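Local coordinates for glycosyl hydrolases family 31 family protein (Aspergillus niger, PDB 6DRU) that hydrolyses xyloglucan oligosaccharides, releasing alpha-xylose from the glucose at their non-reducing end, at residues Met169-Ser174 against Ser469-Ile474; Pro194-Met199 against Val435-Pro440; Gly226-Leu231 against Leu617-Glu622. One frame throughout, in Å; residues are numbered along the deposited sequence.

The three contacts join beta-rich parts of the N-terminal half to regions further along the chain. Contacts 1 and 2 bring the loop 169-174 and the segment 194-199 against the TIM-barrel domain of family 31; contact 3 sets the start of helix 228-239 against the C-terminal domain. Centres of contacts 1 and 2 lie about 9 Å apart, and strands 166-168 and 197-201 are neighbours in one antiparallel sheet. Along the chain contact 2 is nested within contact 1, whereas contact 3 alternates with both. Its centre is about 26 Å from that of contact 1 and about 29 Å from that of contact 2. Only contact 1 reaches the bound xylose.

Contact 1 (Met169-Ser174 against Ser469-Ile474); sequences MVNFNS and SRSGYI. With XYS (alpha-D-xylopyranose), chain N.
Asn-173 lays its amide over one face of the Arg-470 guanidinium beside the xylose site of the family 31 TIM barrel, whose strand 467-469 ends just before the arginine. The two flat groups are stacked with their planes 22° apart, although the side chains themselves cross at about a right angle. ND2 of Asn-173 comes within 3.1 Å of NH1 of Arg-470, but both are donors, so this is a stack and not a hydrogen bond. The amide instead spends its polar atoms on other partners: OD1 accepts from the backbone N of Asp-487, the probable catalytic acid, and ND2 donates to Glu-404.

CG of Asn-173 stands anti to the backbone N (chi1 -161°), beside the carbonyl carbon, from where the amide extends over the guanidinium. At the edge of that group, near its plane, NH1 donates to O2 of the xylose at 3.2 Å. NH2 forms a salt bridge with Asp-398, so sugar and carboxylate bond to the guanidinium nitrogens while the amide lies over one face. Its NE donates to a water at 2.9 Å, which also accepts from the backbone N of Ser-174 and bonds to the carbonyl O of Arg-470, tying the loops together through solvent.

Further along, Asn-171 ND2 faces Ser-471 OG at 3.5 Å. Met-169 and Tyr-473 cross at about a right angle, the sulfur near the phenol oxygen, which itself bonds to the carbonyl O of Met-193. No direct hydrogen bond joins the two loops, and all the touching residues are buried. A second water bridges them instead, accepting from Asn-171 ND2 and donating to the carbonyl O of Gly-472, each at 2.7 Å.

Contact 2 (Pro194-Met199 against Val435-Pro440); sequences PAEGRM and VGKLYP
Val-435 meets Pro-194 through its CG2 methyl, which sits anti to the backbone N and lies 3.9 Å from CB of the proline. CG of the same ring is almost as near, so the methyl rests against the CB-CG side of the pyrrolidine, and the two side chains cross obliquely. The backbones are close here as well, with the CA atoms of Val-435 and Ala-195 4.6 Å apart. The carbonyl O of Val-435 then accepts from N of Leu-438, a bond across a turn that leads toward helix 439-455.

At Gly-436 the backbone N comes to 3.4 Å from the carbonyl O of Pro-194, at an angle too poor for a hydrogen bond. The next residue makes that bond: N of Lys-437 donates to Pro-194 O at 3.1 Å, with an N-H...O angle of 142°.

The side chain of Lys-437 starts toward the partner segment, CB and CG each passing 3.3 Å from Pro-194 O. CG is placed anti to the carbonyl carbon (chi1 -50°), and the later bends turn the chain away. Its CD still touches CG of Glu-196 at 4.1 Å, the two chains crossing at about a right angle. Leu-438 touches the proline carbonyl only marginally, its N 4.3 Å from Pro-194 O.

Glu-196 OE2 and Lys-437 NZ are 6.5 Å apart and form no ion pair; the glutamate accepts from Gln-432 and the lysine bonds to the carbonyl O of Pro-177. The chemistry therefore implies that one backbone hydrogen bond and aliphatic contacts, rather than charge pairing, join the approach to strand 197-201 to the turn that leads into helix 439-455 of the TIM-barrel domain.

Contact 3 (Gly226-Leu231 against Leu617-Glu622); sequences GDYDTL and LYMDFE
Tyr-228 and Tyr-618 come together from different first torsions: CG of Tyr-228 lies anti to its carbonyl carbon (chi1 -65°), whereas CG of Tyr-618 sits between backbone N and carbonyl carbon (chi1 59°). The outcome is a T-shaped stack in which the edge of Tyr-618 points into the face of Tyr-228. Ring centroids are 4.8 Å apart and the planes meet at 61°. The rim atom CD1 of Tyr-618 stands 3.6 Å above the Tyr-228 plane, over its centre.

Glu-622 works at the edge of the same ring. Its CG is anti to the backbone N and the chain is extended beyond it, with CD in the plane of the Tyr-228 ring. The phenol OH of Tyr-228 donates to OE2 of Glu-622 at 2.7 Å, meeting it from above the carboxylate plane. OE1 of Glu-622, in turn, lies 3.3 Å from CA of Gly-226. At the base of the tyrosine, CB packs on CG of Met-619 at 3.7 Å.

Asp-229 OD2 and Asp-620 OD1 are 4.3 Å apart, like charges close together. Arg-615 forms salt bridges with both aspartates and probably offsets their repulsion. The Tyr-618 ring also stacks on Tyr-150, and Met-182 of strand 176-183 touches both tyrosines of the T-shaped pair, which sets the pair against the eight-stranded mixed sheet that contains 176-183.

Asp-227 occupies the N-cap position of helix 228-239: its OD1 accepts from N of Thr-230 at 3.0 Å and also from Thr-230 OG1, both reaching it from the same face of the carboxylate. This N-capped helix start thus meets the weakly bonded helix about 618-621, in the C-terminal domain of this family 31 enzyme, through a T-shaped tyrosine pair and a tyrosine-carboxylate bond.

Contact 1 (Met169-Ser174 against Ser469-Ile474)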
loop_
_atom_site.group_PDB
_atom_site.type_symbol
_atom_site.label_atom_id
_atom_site.label_comp_id
_atom_site.label_asym_id
_atom_site.label_seq_id
_atom_site.Cartn_x
_atom_site.Cartn_y
_atom_site.Cartn_z
ATOM N N MET A 169 -5.863 -19.954 0.807
ATOM C CA MET A 169 -4.648 -20.453 1.449
ATOM C C MET A 169 -4.344 -19.639 2.707
ATOM O O MET A 169 -3.360 -18.905 2.798
ATOM C CB MET A 169 -3.484 -20.436 0.467
ATOM C CG MET A 169 -3.575 -21.517 -0.592
ATOM S SD MET A 169 -2.011 -21.759 -1.446
ATOM C CE MET A 169 -2.208 -20.636 -2.822
ATOM N N VAL A 170 -5.225 -19.791 3.691
ATOM C CA VAL A 170 -5.059 -19.189 5.010
ATOM C C VAL A 170 -5.442 -20.240 6.043
ATOM O O VAL A 170 -6.537 -20.809 5.983
ATOM C CB VAL A 170 -5.890 -17.901 5.178
ATOM C CG1 VAL A 170 -7.311 -18.099 4.679
ATOM C CG2 VAL A 170 -5.887 -17.451 6.631
ATOM N N ASN A 171 -4.536 -20.512 6.977
ATOM C CA ASN A 171 -4.709 -21.623 7.902
ATOM C C ASN A 171 -5.583 -21.237 9.087
ATOM O O ASN A 171 -5.493 -20.123 9.609
ATOM C CB ASN A 171 -3.348 -22.105 8.406
ATOM C CG ASN A 171 -2.494 -22.696 7.305
ATOM O OD1 ASN A 171 -2.957 -22.889 6.181
ATOM N ND2 ASN A 171 -1.238 -22.990 7.622
ATOM N N PHE A 172 -6.435 -22.171 9.504
ATOM C CA PHE A 172 -7.148 -22.078 10.773
ATOM C C PHE A 172 -7.586 -23.483 11.173
ATOM O O PHE A 172 -7.336 -24.457 10.458
ATOM C CB PHE A 172 -8.325 -21.095 10.704
ATOM C CG PHE A 172 -9.319 -21.388 9.615
ATOM C CD1 PHE A 172 -10.335 -22.312 9.809
ATOM C CD2 PHE A 172 -9.260 -20.708 8.410
ATOM C CE1 PHE A 172 -11.259 -22.567 8.814
ATOM C CE2 PHE A 172 -10.180 -20.959 7.409
ATOM C CZ PHE A 172 -11.179 -21.890 7.610
ATOM N N ASN A 173 -8.226 -23.577 12.339
ATOM C CA ASN A 173 -8.585 -24.855 12.949
ATOM C C ASN A 173 -9.326 -25.758 11.968
ATOM O O ASN A 173 -10.389 -25.394 11.457
ATOM C CB ASN A 173 -9.443 -24.602 14.192
ATOM C CG ASN A 173 -9.472 -25.790 15.138
ATOM O OD1 ASN A 173 -9.437 -26.943 14.710
ATOM N ND2 ASN A 173 -9.537 -25.509 16.435
ATOM N N SER A 174 -8.742 -26.933 11.708
ATOM C CA SER A 174 -9.266 -28.013 10.861
ATOM C C SER A 174 -9.135 -27.723 9.371
ATOM O O SER A 174 -9.678 -28.486 8.556
ATOM C CB SER A 174 -10.732 -28.337 11.167
ATOM O OG SER A 174 -11.594 -27.418 10.519
ATOM N N SER A 469 0.505 -32.768 15.379
ATOM C CA SER A 469 0.315 -31.431 14.839
ATOM C C SER A 469 -1.071 -31.301 14.225
ATOM O O SER A 469 -1.642 -32.275 13.724
ATOM C CB SER A 469 1.386 -31.107 13.787
ATOM O OG SER A 469 1.044 -29.950 13.045
ATOM N N ARG A 470 -1.605 -30.081 14.261
ATOM C CA ARG A 470 -2.913 -29.777 13.693
ATOM C C ARG A 470 -2.824 -29.059 12.354
ATOM O O ARG A 470 -3.860 -28.729 11.772
ATOM C CB ARG A 470 -3.728 -28.929 14.673
ATOM C CG ARG A 470 -5.229 -29.149 14.598
ATOM C CD ARG A 470 -5.950 -28.289 15.619
ATOM N NE ARG A 470 -5.778 -26.866 15.356
ATOM C CZ ARG A 470 -6.126 -25.905 16.205
ATOM N NH1 ARG A 470 -6.661 -26.219 17.378
ATOM N NH2 ARG A 470 -5.934 -24.634 15.884
ATOM N N SER A 471 -1.616 -28.805 11.857
ATOM C CA SER A 471 -1.440 -28.082 10.608
ATOM C C SER A 471 -0.116 -28.498 9.980
ATOM O O SER A 471 0.668 -29.248 10.566
ATOM C CB SER A 471 -1.499 -26.568 10.832
ATOM O OG SER A 471 -1.597 -25.868 9.604
ATOM N N GLY A 472 0.122 -27.995 8.777
ATOM C CA GLY A 472 1.326 -28.343 8.050
ATOM C C GLY A 472 1.299 -27.701 6.687
ATOM O O GLY A 472 0.558 -26.741 6.459
ATOM N N TYR A 473 2.099 -28.237 5.771
ATOM C CA TYR A 473 2.129 -27.682 4.424
ATOM C C TYR A 473 2.766 -28.702 3.481
ATOM O O TYR A 473 2.745 -29.908 3.751
ATOM C CB TYR A 473 2.861 -26.328 4.417
ATOM C CG TYR A 473 2.473 -25.443 3.257
ATOM C CD1 TYR A 473 1.139 -25.160 2.995
ATOM C CD2 TYR A 473 3.437 -24.893 2.423
ATOM C CE1 TYR A 473 0.774 -24.355 1.934
ATOM C CE2 TYR A 473 3.081 -24.083 1.360
ATOM C CZ TYR A 473 1.748 -23.818 1.121
ATOM O OH TYR A 473 1.383 -23.013 0.066
ATOM N N ILE A 474 3.319 -28.207 2.371
ATOM C CA ILE A 474 3.902 -29.075 1.357
ATOM C C ILE A 474 5.044 -29.878 1.958
ATOM O O ILE A 474 5.964 -29.323 2.573
ATOM C CB ILE A 474 4.374 -28.237 0.160
ATOM C CG1 ILE A 474 3.211 -27.429 -0.419
ATOM C CG2 ILE A 474 4.984 -29.121 -0.906
ATOM C CD1 ILE A 474 3.628 -26.407 -1.452
HETATM C C1 XYS N . -7.412 -27.213 20.894
HETATM C C2 XYS N . -7.135 -28.601 20.364
HETATM C C3 XYS N . -7.733 -29.618 21.309
HETATM C C4 XYS N . -7.233 -29.362 22.714
HETATM C C5 XYS N . -7.468 -27.911 23.074
HETATM O O1 XYS N . -8.803 -27.023 21.005
HETATM O O2 XYS N . -7.704 -28.741 19.084
HETATM O O3 XYS N . -7.364 -30.916 20.906
HETATM O O4 XYS N . -7.932 -30.186 23.616
HETATM O O5 XYS N . -6.804 -27.070 22.157
HETATM O O HOH W 1 0.573 -24.056 5.964
HETATM O O HOH W 2 -5.685 -26.583 12.518
#

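Contact 2 (Pro194-Met199 against Val435-Pro440)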
loop_
_atom_site.group_PDB
_atom_site.type_symbol
_atom_site.label_atom_id
_atom_site.label_comp_id
_atom_site.label_asym_id
_atom_site.label_seq_id
_atom_site.Cartn_x
_atom_site.Cartn_y
_atom_site.Cartn_z
ATOM N N PRO A 194 5.305 -20.322 -0.384
ATOM C CA PRO A 194 4.889 -20.159 1.015
ATOM C C PRO A 194 3.933 -19.003 1.264
ATOM O O PRO A 194 3.529 -18.800 2.415
ATOM C CB PRO A 194 6.228 -19.905 1.718
ATOM C CG PRO A 194 7.016 -19.152 0.706
ATOM C CD PRO A 194 6.613 -19.696 -0.645
ATOM N N ALA A 195 3.560 -18.251 0.235
ATOM C CA ALA A 195 2.702 -17.092 0.417
ATOM C C ALA A 195 1.240 -17.503 0.527
ATOM O O ALA A 195 0.799 -18.484 -0.079
ATOM C CB ALA A 195 2.876 -16.107 -0.742
ATOM N N GLU A 196 0.488 -16.741 1.315
ATOM C CA GLU A 196 -0.954 -16.914 1.339
ATOM C C GLU A 196 -1.547 -16.511 -0.006
ATOM O O GLU A 196 -0.975 -15.715 -0.756
ATOM C CB GLU A 196 -1.580 -16.086 2.461
ATOM C CG GLU A 196 -1.240 -16.577 3.857
ATOM C CD GLU A 196 -2.100 -15.933 4.931
ATOM O OE1 GLU A 196 -2.743 -14.903 4.642
ATOM O OE2 GLU A 196 -2.134 -16.459 6.064
ATOM N N GLY A 197 -2.708 -17.076 -0.315
ATOM C CA GLY A 197 -3.328 -16.794 -1.591
ATOM C C GLY A 197 -4.653 -17.483 -1.822
ATOM O O GLY A 197 -5.560 -17.412 -0.988
ATOM N N ARG A 198 -4.772 -18.164 -2.958
ATOM C CA ARG A 198 -6.068 -18.620 -3.429
ATOM C C ARG A 198 -5.873 -19.773 -4.399
ATOM O O ARG A 198 -4.946 -19.758 -5.214
ATOM C CB ARG A 198 -6.817 -17.469 -4.106
ATOM C CG ARG A 198 -8.288 -17.697 -4.362
ATOM C CD ARG A 198 -8.771 -16.711 -5.413
ATOM N NE ARG A 198 -8.206 -15.380 -5.204
ATOM C CZ ARG A 198 -7.995 -14.495 -6.172
ATOM N NH1 ARG A 198 -8.296 -14.798 -7.427
ATOM N NH2 ARG A 198 -7.474 -13.310 -5.889
ATOM N N MET A 199 -6.751 -20.766 -4.305
ATOM C CA MET A 199 -6.812 -21.873 -5.250
ATOM C C MET A 199 -8.167 -21.829 -5.939
ATOM O O MET A 199 -9.202 -21.979 -5.281
ATOM C CB MET A 199 -6.610 -23.217 -4.545
ATOM C CG MET A 199 -5.162 -23.646 -4.399
ATOM S SD MET A 199 -4.998 -25.254 -3.587
ATOM C CE MET A 199 -4.902 -24.781 -1.863
ATOM N N VAL A 435 4.896 -15.474 3.533
ATOM C CA VAL A 435 5.592 -16.683 3.962
ATOM C C VAL A 435 4.774 -17.403 5.030
ATOM O O VAL A 435 5.236 -18.381 5.631
ATOM C CB VAL A 435 7.011 -16.337 4.460
ATOM C CG1 VAL A 435 6.988 -15.852 5.904
ATOM C CG2 VAL A 435 7.956 -17.520 4.288
ATOM N N GLY A 436 3.539 -16.940 5.252
ATOM C CA GLY A 436 2.745 -17.433 6.370
ATOM C C GLY A 436 2.501 -18.930 6.353
ATOM O O GLY A 436 2.448 -19.564 7.411
ATOM N N LYS A 437 2.343 -19.518 5.165
ATOM C CA LYS A 437 2.085 -20.951 5.075
ATOM C C LYS A 437 3.233 -21.787 5.622
ATOM O O LYS A 437 3.059 -22.995 5.820
ATOM C CB LYS A 437 1.800 -21.347 3.625
ATOM C CG LYS A 437 0.760 -20.476 2.938
ATOM C CD LYS A 437 -0.606 -20.629 3.585
ATOM C CE LYS A 437 -1.317 -21.876 3.090
ATOM N NZ LYS A 437 -1.911 -22.664 4.204
ATOM N N LEU A 438 4.396 -21.180 5.865
ATOM C CA LEU A 438 5.548 -21.892 6.402
ATOM C C LEU A 438 5.448 -22.131 7.903
ATOM O O LEU A 438 6.086 -23.061 8.408
ATOM C CB LEU A 438 6.829 -21.112 6.079
ATOM C CG LEU A 438 8.144 -21.460 6.785
ATOM C CD1 LEU A 438 8.631 -22.842 6.385
ATOM C CD2 LEU A 438 9.205 -20.411 6.493
ATOM N N TYR A 439 4.646 -21.335 8.617
ATOM C CA TYR A 439 4.688 -21.350 10.080
ATOM C C TYR A 439 4.441 -22.729 10.685
ATOM O O TYR A 439 5.282 -23.183 11.481
ATOM C CB TYR A 439 3.707 -20.313 10.640
ATOM C CG TYR A 439 3.845 -20.108 12.130
ATOM C CD1 TYR A 439 3.122 -20.880 13.031
ATOM C CD2 TYR A 439 4.707 -19.146 12.638
ATOM C CE1 TYR A 439 3.252 -20.697 14.395
ATOM C CE2 TYR A 439 4.842 -18.954 13.998
ATOM C CZ TYR A 439 4.113 -19.732 14.872
ATOM O OH TYR A 439 4.248 -19.542 16.228
ATOM N N PRO A 440 3.345 -23.440 10.383
ATOM C CA PRO A 440 3.177 -24.769 10.993
ATOM C C PRO A 440 4.189 -25.782 10.494
ATOM O O PRO A 440 4.568 -26.690 11.244
ATOM C CB PRO A 440 1.746 -25.156 10.600
ATOM C CG PRO A 440 1.512 -24.435 9.325
ATOM C CD PRO A 440 2.236 -23.125 9.461
#

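Contact 3 (Gly226-Leu231 against Leu617-Glu622)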
loop_
_atom_site.group_PDB
_atom_site.type_symbol
_atom_site.label_atom_id
_atom_site.label_comp_id
_atom_site.label_asym_id
_atom_site.label_seq_id
_atom_site.Cartn_x
_atom_site.Cartn_y
_atom_site.Cartn_z
ATOM N N GLY A 226 -5.261 -43.412 -14.619
ATOM C CA GLY A 226 -5.602 -44.441 -13.661
ATOM C C GLY A 226 -4.481 -44.842 -12.728
ATOM O O GLY A 226 -4.740 -45.544 -11.741
ATOM N N ASP A 227 -3.252 -44.410 -12.993
ATOM C CA ASP A 227 -2.087 -44.846 -12.230
ATOM C C ASP A 227 -1.719 -43.772 -11.204
ATOM O O ASP A 227 -0.743 -43.031 -11.338
ATOM C CB ASP A 227 -0.931 -45.158 -13.180
ATOM C CG ASP A 227 0.237 -45.825 -12.490
ATOM O OD1 ASP A 227 0.503 -45.505 -11.312
ATOM O OD2 ASP A 227 0.891 -46.675 -13.132
ATOM N N TYR A 228 -2.539 -43.705 -10.152
ATOM C CA TYR A 228 -2.345 -42.707 -9.107
ATOM C C TYR A 228 -1.221 -43.065 -8.148
ATOM O O TYR A 228 -0.657 -42.166 -7.515
ATOM C CB TYR A 228 -3.642 -42.511 -8.319
ATOM C CG TYR A 228 -4.768 -41.934 -9.141
ATOM C CD1 TYR A 228 -5.670 -42.761 -9.800
ATOM C CD2 TYR A 228 -4.925 -40.560 -9.268
ATOM C CE1 TYR A 228 -6.698 -42.235 -10.559
ATOM C CE2 TYR A 228 -5.950 -40.025 -10.024
ATOM C CZ TYR A 228 -6.834 -40.867 -10.668
ATOM O OH TYR A 228 -7.857 -40.338 -11.421
ATOM N N ASP A 229 -0.885 -44.351 -8.025
ATOM C CA ASP A 229 0.218 -44.741 -7.155
ATOM C C ASP A 229 1.538 -44.166 -7.647
ATOM O O ASP A 229 2.424 -43.862 -6.840
ATOM C CB ASP A 229 0.296 -46.264 -7.055
ATOM C CG ASP A 229 -0.865 -46.856 -6.280
ATOM O OD1 ASP A 229 -1.326 -46.206 -5.317
ATOM O OD2 ASP A 229 -1.320 -47.965 -6.633
ATOM N N THR A 230 1.685 -44.006 -8.964
ATOM C CA THR A 230 2.894 -43.392 -9.500
ATOM C C THR A 230 2.915 -41.895 -9.223
ATOM O O THR A 230 3.965 -41.337 -8.884
ATOM C CB THR A 230 3.005 -43.663 -10.999
ATOM O OG1 THR A 230 3.082 -45.076 -11.223
ATOM C CG2 THR A 230 4.249 -43.002 -11.571
ATOM N N LEU A 231 1.766 -41.227 -9.365
ATOM C CA LEU A 231 1.686 -39.806 -9.038
ATOM C C LEU A 231 2.137 -39.548 -7.605
ATOM O O LEU A 231 2.930 -38.635 -7.346
ATOM C CB LEU A 231 0.262 -39.295 -9.256
ATOM C CG LEU A 231 -0.164 -39.032 -10.699
ATOM C CD1 LEU A 231 -1.617 -38.590 -10.752
ATOM C CD2 LEU A 231 0.734 -37.982 -11.332
ATOM N N LEU A 617 -11.069 -44.683 -3.328
ATOM C CA LEU A 617 -11.365 -45.814 -4.202
ATOM C C LEU A 617 -10.840 -45.631 -5.621
ATOM O O LEU A 617 -10.657 -46.628 -6.326
ATOM C CB LEU A 617 -12.874 -46.069 -4.243
ATOM C CG LEU A 617 -13.504 -46.508 -2.920
ATOM C CD1 LEU A 617 -14.982 -46.817 -3.100
ATOM C CD2 LEU A 617 -12.765 -47.707 -2.343
ATOM N N TYR A 618 -10.589 -44.395 -6.061
ATOM C CA TYR A 618 -10.101 -44.203 -7.421
ATOM C C TYR A 618 -8.667 -44.683 -7.597
ATOM O O TYR A 618 -8.250 -44.950 -8.728
ATOM C CB TYR A 618 -10.217 -42.731 -7.835
ATOM C CG TYR A 618 -9.463 -41.748 -6.961
ATOM C CD1 TYR A 618 -8.085 -41.599 -7.072
ATOM C CD2 TYR A 618 -10.133 -40.950 -6.044
ATOM C CE1 TYR A 618 -7.396 -40.699 -6.284
ATOM C CE2 TYR A 618 -9.451 -40.043 -5.252
ATOM C CZ TYR A 618 -8.083 -39.925 -5.376
ATOM O OH TYR A 618 -7.395 -39.028 -4.591
ATOM N N MET A 619 -7.906 -44.810 -6.508
ATOM C CA MET A 619 -6.506 -45.193 -6.643
ATOM C C MET A 619 -6.346 -46.672 -6.968
ATOM O O MET A 619 -5.332 -47.067 -7.555
ATOM C CB MET A 619 -5.742 -44.850 -5.366
ATOM C CG MET A 619 -5.471 -43.368 -5.203
ATOM S SD MET A 619 -4.066 -43.052 -4.126
ATOM C CE MET A 619 -4.628 -43.886 -2.664
ATOM N N ASP A 620 -7.321 -47.502 -6.594
ATOM C CA ASP A 620 -7.220 -48.939 -6.805
ATOM C C ASP A 620 -8.229 -49.503 -7.795
ATOM O O ASP A 620 -8.005 -50.603 -8.310
ATOM C CB ASP A 620 -7.381 -49.685 -5.471
ATOM C CG ASP A 620 -6.108 -49.687 -4.645
ATOM O OD1 ASP A 620 -5.009 -49.739 -5.240
ATOM O OD2 ASP A 620 -6.207 -49.648 -3.400
ATOM N N PHE A 621 -9.320 -48.788 -8.087
ATOM C CA PHE A 621 -10.382 -49.359 -8.907
ATOM C C PHE A 621 -10.889 -48.406 -9.985
ATOM O O PHE A 621 -11.982 -48.620 -10.518
ATOM C CB PHE A 621 -11.557 -49.817 -8.035
ATOM C CG PHE A 621 -11.155 -50.648 -6.848
ATOM C CD1 PHE A 621 -10.704 -51.947 -7.014
ATOM C CD2 PHE A 621 -11.246 -50.137 -5.563
ATOM C CE1 PHE A 621 -10.337 -52.716 -5.922
ATOM C CE2 PHE A 621 -10.881 -50.904 -4.466
ATOM C CZ PHE A 621 -10.426 -52.195 -4.648
ATOM N N GLU A 622 -10.139 -47.353 -10.321
ATOM C CA GLU A 622 -10.546 -46.539 -11.464
ATOM C C GLU A 622 -10.252 -47.257 -12.773
ATOM O O GLU A 622 -11.074 -47.238 -13.696
ATOM C CB GLU A 622 -9.854 -45.177 -11.451
ATOM C CG GLU A 622 -10.505 -44.190 -12.414
ATOM C CD GLU A 622 -9.631 -42.996 -12.732
ATOM O OE1 GLU A 622 -8.635 -43.169 -13.466
ATOM O OE2 GLU A 622 -9.946 -41.884 -12.259
#